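PDB 5H3K: Slr0280 protein from Synechocystis sp., which is of unknown function but contains a phosphodiester glycosidase (NAGPA) family domain, so that it possibly hydrolyses a sugar phosphodiester. Local coordinates for residues R284-S289 and L565-A570; G290-V295 and N549-A554; Q526-R531 and G555-E560. All blocks are in the same frame, centred on the assembly; numbering follows the deposited sequence.

How the contacts relate
The three contacts lie on the same side of the chain's centre, their own centres 10 to 14 Å apart, around helix 558-567 and the eight-stranded antiparallel sheet beside it. Along the chain the first halves come as 284-289, 290-295 and 526-531, the second as 549-554, 555-560 and 565-570; contact 1 thus spans the other two, while contacts 2 and 3 interleave. Contacts 1 and 2 meet through paired strands 279-288 and 291-300. Contacts 1 and 3 use opposite ends of helix 558-567. Contacts 2 and 3 are tied by a salt bridge from R550 to E560. Contacts 1 and 2 thus join these strands to segments over 250 residues later, contact 3 two segments only 24 residues apart.

Contact 1. Residues R284-S289 and L565-A570; sequences RFVNIS and LQQLGA
NH1 of R284 is gripped by two partners: a hydrogen bond to OG1 of T297 on the adjacent strand, and one to water 1 at 3.0 Å from NH1. The same water donates to the carbonyl O of L568, 2.9 Å from that atom, so the polar link between 284-289 and 565-570 is relayed through solvent, with no direct hydrogen bond between the segments. Water 1 sits in the guanidinium plane, at its edge. A methyl group covers one face of that plane: CD2 of L568 stands over the centre, 3.6 Å from R284 CZ. The arginine chain bends at chi3 (-78°) to bring its flat end beneath this methyl.

Two residues on, V286 uses both branches. Its CG2 meets L568 CD2 at 3.9 Å, the two side chains crossing at about a right angle, while CG1, anti to the backbone N, lies 3.7 Å from CB of Q567. CG of Q567 passes the N287 carbonyl 4.1 Å from its O, and the bend at chi2 (-67°) then swings the amide round.

The helix closes in a Schellman motif at G569, whose phi is positive (96°), with G569 N bonded back to Q566 O and A570 N to L565 O. In the wider fold, strand 279-288 pairs with 291-300, I288 packs farther along helix 558-567 on Q563 and I564, and L568 also rests on V545 of strand 542-547.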
loop_
_atom_site.group_PDB
_atom_site.type_symbol
_atom_site.label_atom_id
_atom_site.label_comp_id
_atom_site.label_asym_id
_atom_site.label_seq_id
_atom_site.Cartn_x
_atom_site.Cartn_y
_atom_site.Cartn_z
ATOM N N ARG A 284 9.367 -14.345 -1.074
ATOM C CA ARG A 284 9.970 -15.321 -1.986
ATOM C C ARG A 284 11.093 -14.689 -2.781
ATOM O O ARG A 284 11.167 -13.463 -2.902
ATOM C CB ARG A 284 8.921 -15.806 -2.999
ATOM C CG ARG A 284 7.997 -16.903 -2.513
ATOM C CD ARG A 284 6.959 -17.237 -3.578
ATOM N NE ARG A 284 5.873 -16.256 -3.616
ATOM C CZ ARG A 284 4.753 -16.422 -4.304
ATOM N NH1 ARG A 284 3.810 -15.488 -4.283
ATOM N NH2 ARG A 284 4.584 -17.532 -5.009
ATOM N N PHE A 285 11.962 -15.531 -3.340
ATOM C CA PHE A 285 12.895 -15.096 -4.377
ATOM C C PHE A 285 12.384 -15.598 -5.718
ATOM O O PHE A 285 12.106 -16.787 -5.870
ATOM C CB PHE A 285 14.305 -15.641 -4.126
ATOM C CG PHE A 285 14.977 -15.057 -2.911
ATOM C CD1 PHE A 285 15.670 -13.861 -2.995
ATOM C CD2 PHE A 285 14.916 -15.710 -1.683
ATOM C CE1 PHE A 285 16.294 -13.317 -1.872
ATOM C CE2 PHE A 285 15.537 -15.176 -0.556
ATOM C CZ PHE A 285 16.225 -13.973 -0.654
ATOM N N VAL A 286 12.238 -14.702 -6.688
ATOM C CA VAL A 286 11.796 -15.114 -8.014
ATOM C C VAL A 286 12.955 -14.993 -9.003
ATOM O O VAL A 286 13.565 -13.925 -9.140
ATOM C CB VAL A 286 10.582 -14.301 -8.493
ATOM C CG1 VAL A 286 10.176 -14.735 -9.894
ATOM C CG2 VAL A 286 9.408 -14.466 -7.523
ATOM N N ASN A 287 13.267 -16.097 -9.677
ATOM C CA ASN A 287 14.361 -16.120 -10.639
ATOM C C ASN A 287 13.867 -15.958 -12.058
ATOM O O ASN A 287 12.994 -16.706 -12.502
ATOM C CB ASN A 287 15.134 -17.437 -10.531
ATOM C CG ASN A 287 15.731 -17.648 -9.158
ATOM O OD1 ASN A 287 16.462 -16.800 -8.653
ATOM N ND2 ASN A 287 15.409 -18.784 -8.538
ATOM N N ILE A 288 14.400 -14.961 -12.753
ATOM C CA ILE A 288 14.187 -14.837 -14.188
ATOM C C ILE A 288 15.549 -14.747 -14.854
ATOM O O ILE A 288 16.577 -14.837 -14.186
ATOM C CB ILE A 288 13.334 -13.600 -14.552
ATOM C CG1 ILE A 288 13.951 -12.337 -13.956
ATOM C CG2 ILE A 288 11.905 -13.774 -14.057
ATOM C CD1 ILE A 288 13.257 -11.068 -14.407
ATOM N N SER A 289 15.560 -14.567 -16.169
ATOM C CA SER A 289 16.814 -14.437 -16.898
ATOM C C SER A 289 17.663 -13.290 -16.341
ATOM O O SER A 289 18.871 -13.443 -16.136
ATOM C CB SER A 289 16.531 -14.223 -18.387
ATOM O OG SER A 289 17.741 -14.114 -19.106
ATOM N N LEU A 565 5.855 -11.728 -12.767
ATOM C CA LEU A 565 4.440 -11.996 -12.505
ATOM C C LEU A 565 3.990 -13.295 -13.165
ATOM O O LEU A 565 3.205 -14.044 -12.595
ATOM C CB LEU A 565 3.571 -10.825 -12.992
ATOM C CG LEU A 565 3.780 -9.527 -12.192
ATOM C CD1 LEU A 565 3.256 -8.334 -12.965
ATOM C CD2 LEU A 565 3.146 -9.609 -10.808
ATOM N N GLN A 566 4.491 -13.558 -14.368
ATOM C CA GLN A 566 4.224 -14.836 -15.024
ATOM C C GLN A 566 4.741 -15.994 -14.167
ATOM O O GLN A 566 4.046 -16.993 -13.981
ATOM C CB GLN A 566 4.860 -14.851 -16.415
ATOM C CG GLN A 566 4.593 -16.106 -17.211
ATOM C CD GLN A 566 5.175 -16.025 -18.609
ATOM O OE1 GLN A 566 6.336 -15.645 -18.794
ATOM N NE2 GLN A 566 4.365 -16.364 -19.604
ATOM N N GLN A 567 5.949 -15.850 -13.630
ATOM C CA GLN A 567 6.520 -16.834 -12.699
ATOM C C GLN A 567 5.676 -17.044 -11.433
ATOM O O GLN A 567 5.652 -18.134 -10.856
ATOM C CB GLN A 567 7.939 -16.417 -12.308
ATOM C CG GLN A 567 9.000 -16.871 -13.284
ATOM C CD GLN A 567 9.146 -18.382 -13.276
ATOM O OE1 GLN A 567 9.577 -18.970 -12.281
ATOM N NE2 GLN A 567 8.758 -19.018 -14.374
ATOM N N LEU A 568 4.987 -15.994 -10.998
ATOM C CA LEU A 568 4.141 -16.067 -9.815
ATOM C C LEU A 568 2.790 -16.701 -10.098
ATOM O O LEU A 568 2.000 -16.924 -9.181
ATOM C CB LEU A 568 3.926 -14.671 -9.234
ATOM C CG LEU A 568 5.163 -14.048 -8.609
ATOM C CD1 LEU A 568 4.896 -12.586 -8.249
ATOM C CD2 LEU A 568 5.557 -14.845 -7.383
ATOM N N GLY A 569 2.520 -16.976 -11.369
ATOM C CA GLY A 569 1.295 -17.656 -11.759
ATOM C C GLY A 569 0.192 -16.714 -12.202
ATOM O O GLY A 569 -0.984 -17.092 -12.246
ATOM N N ALA A 570 0.553 -15.483 -12.544
ATOM C CA ALA A 570 -0.459 -14.515 -12.960
ATOM C C ALA A 570 -1.050 -14.881 -14.320
ATOM O O ALA A 570 -0.308 -15.111 -15.270
ATOM C CB ALA A 570 0.132 -13.113 -13.002
HETATM O O HOH W 1 1.823 -16.173 -6.355
#

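Contact 2. Residues G290-V295 and N549-A554; sequences GGQFPV and NRVGGA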
loop_
_atom_site.group_PDB
_atom_site.type_symbol
_atom_site.label_atom_id
_atom_site.label_comp_id
_atom_site.label_asym_id
_atom_site.label_seq_id
_atom_site.Cartn_x
_atom_site.Cartn_y
_atom_site.Cartn_z
ATOM N N GLY A 290 17.020 -12.158 -16.065
ATOM C CA GLY A 290 17.713 -10.966 -15.584
ATOM C C GLY A 290 18.302 -10.989 -14.174
ATOM O O GLY A 290 19.090 -10.101 -13.813
ATOM N N GLY A 291 17.931 -11.985 -13.373
ATOM C CA GLY A 291 18.429 -12.089 -12.013
ATOM C C GLY A 291 17.424 -12.631 -11.014
ATOM O O GLY A 291 16.347 -13.094 -11.386
ATOM N N GLN A 292 17.789 -12.571 -9.735
ATOM C CA GLN A 292 16.968 -13.115 -8.653
ATOM C C GLN A 292 16.349 -11.955 -7.874
ATOM O O GLN A 292 17.070 -11.095 -7.360
ATOM C CB GLN A 292 17.827 -13.971 -7.717
ATOM C CG GLN A 292 17.069 -14.532 -6.516
ATOM C CD GLN A 292 17.860 -15.566 -5.728
ATOM O OE1 GLN A 292 18.669 -15.223 -4.863
ATOM N NE2 GLN A 292 17.617 -16.841 -6.018
ATOM N N PHE A 293 15.016 -11.917 -7.812
ATOM C CA PHE A 293 14.303 -10.790 -7.205
ATOM C C PHE A 293 13.574 -11.208 -5.946
ATOM O O PHE A 293 12.692 -12.070 -6.001
ATOM C CB PHE A 293 13.253 -10.229 -8.174
ATOM C CG PHE A 293 13.828 -9.535 -9.382
ATOM C CD1 PHE A 293 14.302 -10.265 -10.469
ATOM C CD2 PHE A 293 13.854 -8.144 -9.447
ATOM C CE1 PHE A 293 14.820 -9.617 -11.598
ATOM C CE2 PHE A 293 14.367 -7.484 -10.564
ATOM C CZ PHE A 293 14.856 -8.220 -11.646
ATOM N N PRO A 294 13.913 -10.590 -4.804
ATOM C CA PRO A 294 13.060 -10.800 -3.626
ATOM C C PRO A 294 11.699 -10.152 -3.888
ATOM O O PRO A 294 11.656 -8.987 -4.303
ATOM C CB PRO A 294 13.801 -10.059 -2.500
ATOM C CG PRO A 294 15.221 -9.888 -3.011
ATOM C CD PRO A 294 15.075 -9.734 -4.511
ATOM N N VAL A 295 10.613 -10.900 -3.687
ATOM C CA VAL A 295 9.264 -10.395 -3.939
ATOM C C VAL A 295 8.327 -10.648 -2.757
ATOM O O VAL A 295 8.301 -11.744 -2.183
ATOM C CB VAL A 295 8.657 -11.023 -5.225
ATOM C CG1 VAL A 295 7.205 -10.620 -5.401
ATOM C CG2 VAL A 295 9.456 -10.612 -6.461
ATOM N N ASN A 549 14.883 -4.263 -5.546
ATOM C CA ASN A 549 16.089 -4.551 -6.326
ATOM C C ASN A 549 16.350 -6.038 -6.407
ATOM O O ASN A 549 16.111 -6.771 -5.434
ATOM C CB ASN A 549 17.318 -3.882 -5.697
ATOM C CG ASN A 549 17.275 -2.372 -5.806
ATOM O OD1 ASN A 549 17.944 -1.781 -6.652
ATOM N ND2 ASN A 549 16.484 -1.739 -4.952
ATOM N N ARG A 550 16.845 -6.489 -7.554
ATOM C CA ARG A 550 17.309 -7.866 -7.665
ATOM C C ARG A 550 18.568 -8.009 -6.812
ATOM O O ARG A 550 19.243 -7.013 -6.494
ATOM C CB ARG A 550 17.583 -8.244 -9.124
ATOM C CG ARG A 550 18.916 -7.721 -9.681
ATOM C CD ARG A 550 18.907 -7.693 -11.205
ATOM N NE ARG A 550 18.038 -6.632 -11.728
ATOM C CZ ARG A 550 17.546 -6.596 -12.967
ATOM N NH1 ARG A 550 16.767 -5.591 -13.343
ATOM N NH2 ARG A 550 17.823 -7.566 -13.828
ATOM N N VAL A 551 18.870 -9.238 -6.407
ATOM C CA VAL A 551 20.081 -9.480 -5.628
ATOM C C VAL A 551 21.284 -9.001 -6.430
ATOM O O VAL A 551 21.533 -9.480 -7.537
ATOM C CB VAL A 551 20.228 -10.969 -5.235
ATOM C CG1 VAL A 551 21.551 -11.206 -4.498
ATOM C CG2 VAL A 551 19.050 -11.405 -4.367
ATOM N N GLY A 552 21.991 -8.011 -5.886
ATOM C CA GLY A 552 23.197 -7.473 -6.499
ATOM C C GLY A 552 22.993 -6.637 -7.752
ATOM O O GLY A 552 23.898 -6.517 -8.573
ATOM N N GLY A 553 21.808 -6.054 -7.911
ATOM C CA GLY A 553 21.506 -5.309 -9.116
ATOM C C GLY A 553 20.346 -4.344 -8.937
ATOM O O GLY A 553 19.963 -4.026 -7.811
ATOM N N ALA A 554 19.789 -3.880 -10.049
ATOM C CA ALA A 554 18.739 -2.866 -10.020
ATOM C C ALA A 554 17.330 -3.455 -9.883
ATOM O O ALA A 554 17.141 -4.684 -9.865
ATOM C CB ALA A 554 18.832 -1.986 -11.256
HETATM O O HOH W 2 20.358 -11.368 -9.215
#
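Strand residues 291-295 run past a loop that makes a type II beta turn from R550 to G553, and the nearest CA atoms, of F293 and R550, are 4.2 Å apart. One direct backbone bond joins them: V551 N donates to Q292 O at 2.8 Å, almost along the C=O axis. Water 2 adds a second link, accepting from Q292 N and donating to V551 O. The loop is closed on itself by G553 N to R550 O and by R550 N to A554 O.

R550 carries the side-chain contact. Its CG takes the crowded position between the backbone N and carbonyl carbon (chi1 79°), and the chain runs alongside F293. CB lies over the centre of the phenyl face in a CH-pi contact, 3.6 Å from the centroid. Farther out the roles reverse, with CZ of F293 3.4 Å from CZ of R550, over the middle of the guanidinium face. The two planes are 53° apart, so this is no parallel stack. All three nitrogens hold the guanidinium. NH2 donates to G290 O at 2.8 Å, from above that carbonyl's plane, and NE donates to A554 O at 2.8 Å, nearly straight at 171°, both oxygens lying close to the guanidinium plane; NH1 makes a salt bridge with E560 and a hydrogen bond to G555 O. At G291, a side chain would press on R550 CD, and the backbone angles alone already call for glycine. P294 CD packs 3.3 Å from N549 O.

Strand 291-300 lies between 279-288 and 542-547 in the sheet, with F293 reaching I288 on one neighbour and I564 on helix 558-567; 549-554 is part of the loop that leads from strand 542-547 to that helix.

Contact 3. Residues Q526-R531 and G555-E560; sequences QQRASR and GASLGE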
loop_
_atom_site.group_PDB
_atom_site.type_symbol
_atom_site.label_atom_id
_atom_site.label_comp_id
_atom_site.label_asym_id
_atom_site.label_seq_id
_atom_site.Cartn_x
_atom_site.Cartn_y
_atom_site.Cartn_z
ATOM N N GLN A 526 12.416 2.688 -20.149
ATOM C CA GLN A 526 13.749 2.098 -19.996
ATOM C C GLN A 526 14.206 2.114 -18.544
ATOM O O GLN A 526 15.303 1.691 -18.207
ATOM C CB GLN A 526 14.765 2.772 -20.922
ATOM C CG GLN A 526 14.794 4.280 -20.819
ATOM C CD GLN A 526 15.468 4.933 -22.022
ATOM O OE1 GLN A 526 15.297 4.488 -23.162
ATOM N NE2 GLN A 526 16.238 5.995 -21.770
ATOM N N GLN A 527 13.322 2.573 -17.675
ATOM C CA GLN A 527 13.636 2.691 -16.266
ATOM C C GLN A 527 13.647 1.329 -15.543
ATOM O O GLN A 527 12.821 0.451 -15.829
ATOM C CB GLN A 527 12.612 3.641 -15.654
ATOM C CG GLN A 527 12.755 3.950 -14.200
ATOM C CD GLN A 527 11.736 4.989 -13.771
ATOM O OE1 GLN A 527 10.588 4.977 -14.235
ATOM N NE2 GLN A 527 12.151 5.906 -12.899
ATOM N N ARG A 528 14.611 1.153 -14.637
ATOM C CA ARG A 528 14.634 0.022 -13.700
ATOM C C ARG A 528 14.194 0.526 -12.322
ATOM O O ARG A 528 14.739 1.511 -11.827
ATOM C CB ARG A 528 16.048 -0.551 -13.595
ATOM C CG ARG A 528 16.323 -1.697 -14.545
ATOM C CD ARG A 528 16.192 -1.287 -15.971
ATOM N NE ARG A 528 16.512 -2.386 -16.878
ATOM C CZ ARG A 528 16.481 -2.273 -18.200
ATOM N NH1 ARG A 528 16.783 -3.310 -18.974
ATOM N NH2 ARG A 528 16.146 -1.112 -18.745
ATOM N N ALA A 529 13.210 -0.124 -11.703
ATOM C CA ALA A 529 12.631 0.435 -10.480
ATOM C C ALA A 529 11.920 -0.590 -9.610
ATOM O O ALA A 529 11.646 -1.707 -10.061
ATOM C CB ALA A 529 11.651 1.570 -10.843
ATOM N N SER A 530 11.602 -0.192 -8.375
ATOM C CA SER A 530 10.645 -0.930 -7.556
ATOM C C SER A 530 9.341 -0.992 -8.341
ATOM O O SER A 530 9.021 -0.064 -9.094
ATOM C CB SER A 530 10.407 -0.236 -6.213
ATOM O OG SER A 530 11.623 -0.147 -5.478
ATOM N N ARG A 531 8.605 -2.090 -8.195
ATOM C CA ARG A 531 7.325 -2.264 -8.895
ATOM C C ARG A 531 6.196 -2.772 -7.992
ATOM O O ARG A 531 6.431 -3.496 -7.014
ATOM C CB ARG A 531 7.480 -3.225 -10.083
ATOM C CG ARG A 531 8.598 -2.864 -11.068
ATOM C CD ARG A 531 8.235 -1.642 -11.931
ATOM N NE ARG A 531 9.356 -1.339 -12.817
ATOM C CZ ARG A 531 9.423 -0.298 -13.638
ATOM N NH1 ARG A 531 8.415 0.564 -13.721
ATOM N NH2 ARG A 531 10.516 -0.130 -14.383
ATOM N N GLY A 555 16.341 -2.566 -9.785
ATOM C CA GLY A 555 14.943 -2.974 -9.792
ATOM C C GLY A 555 14.572 -3.470 -11.182
ATOM O O GLY A 555 15.369 -3.371 -12.118
ATOM N N ALA A 556 13.369 -4.014 -11.324
ATOM C CA ALA A 556 12.961 -4.627 -12.587
ATOM C C ALA A 556 12.591 -3.590 -13.635
ATOM O O ALA A 556 12.061 -2.537 -13.305
ATOM C CB ALA A 556 11.783 -5.579 -12.363
ATOM N N SER A 557 12.874 -3.897 -14.903
ATOM C CA SER A 557 12.273 -3.194 -16.024
ATOM C C SER A 557 10.833 -3.671 -16.141
ATOM O O SER A 557 10.446 -4.626 -15.469
ATOM C CB SER A 557 13.014 -3.505 -17.327
ATOM O OG SER A 557 12.823 -4.865 -17.696
ATOM N N LEU A 558 10.033 -3.016 -16.980
ATOM C CA LEU A 558 8.645 -3.458 -17.183
ATOM C C LEU A 558 8.568 -4.895 -17.728
ATOM O O LEU A 558 7.723 -5.689 -17.297
ATOM C CB LEU A 558 7.878 -2.495 -18.103
ATOM C CG LEU A 558 7.613 -1.078 -17.585
ATOM C CD1 LEU A 558 7.126 -0.203 -18.745
ATOM C CD2 LEU A 558 6.596 -1.098 -16.448
ATOM N N GLY A 559 9.441 -5.232 -18.675
ATOM C CA GLY A 559 9.465 -6.577 -19.223
ATOM C C GLY A 559 9.852 -7.631 -18.201
ATOM O O GLY A 559 9.266 -8.726 -18.154
ATOM N N GLU A 560 10.861 -7.309 -17.394
ATOM C CA GLU A 560 11.280 -8.182 -16.302
ATOM C C GLU A 560 10.169 -8.383 -15.283
ATOM O O GLU A 560 9.955 -9.501 -14.810
ATOM C CB GLU A 560 12.545 -7.641 -15.633
ATOM C CG GLU A 560 13.785 -7.815 -16.517
ATOM C CD GLU A 560 15.003 -7.043 -16.025
ATOM O OE1 GLU A 560 14.825 -6.030 -15.302
ATOM O OE2 GLU A 560 16.145 -7.441 -16.386
HETATM O O HOH W 3 11.208 -0.521 -17.950
HETATM O O HOH W 4 16.736 0.471 -9.575
HETATM O O HOH W 5 17.740 -5.111 -16.740
#
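From a CB directed toward 555-560, R531 sends CG anti to its carbonyl carbon, 4.4 Å from the methyl CB of A556. The chain bends at chi2 (-73°) and then runs straight through CD, so that NE donates to A556 O at 3.0 Å. R531 NH2 reaches A556 O as well, at 3.1 Å, lying in the carbonyl plane on a lone pair, so the guanidinium grips one atom side-on. NH1 touches CD2 of L558 at 3.7 Å. A529 CB covers the centre of one face, and L558 CG lies over the opposite face toward its rim. A529 N adds a third bond to A556 O at 3.1 Å; with three N-H donors, two of them from one guanidinium cation, this carbonyl is probably strongly polarised. Replacing R531 by an alanine would remove two of these three bonds and the flat group between A529 and L558, which would probably loosen the hold on the backbone leading into helix 558-567.

R528 lies across the next residue, its guanidinium over S557 CB, 3.7 Å from NE. NH2 bonds to Q526 O, and NE reaches E560 OE2 through water 5. The backbones also come close: a CB on G555 would clash with the carbonyl carbon of A529. Water 3 links Q527 O to the first-turn N-H of L558.

At the helix start, E560 N donates to S557 OG, and S557 N to E560 OE1 at 2.9 Å, nearly straight (175°); E560 also forms a salt bridge with R550. These reciprocal bonds are a capping box, with S557 as N-cap of helix 558-567.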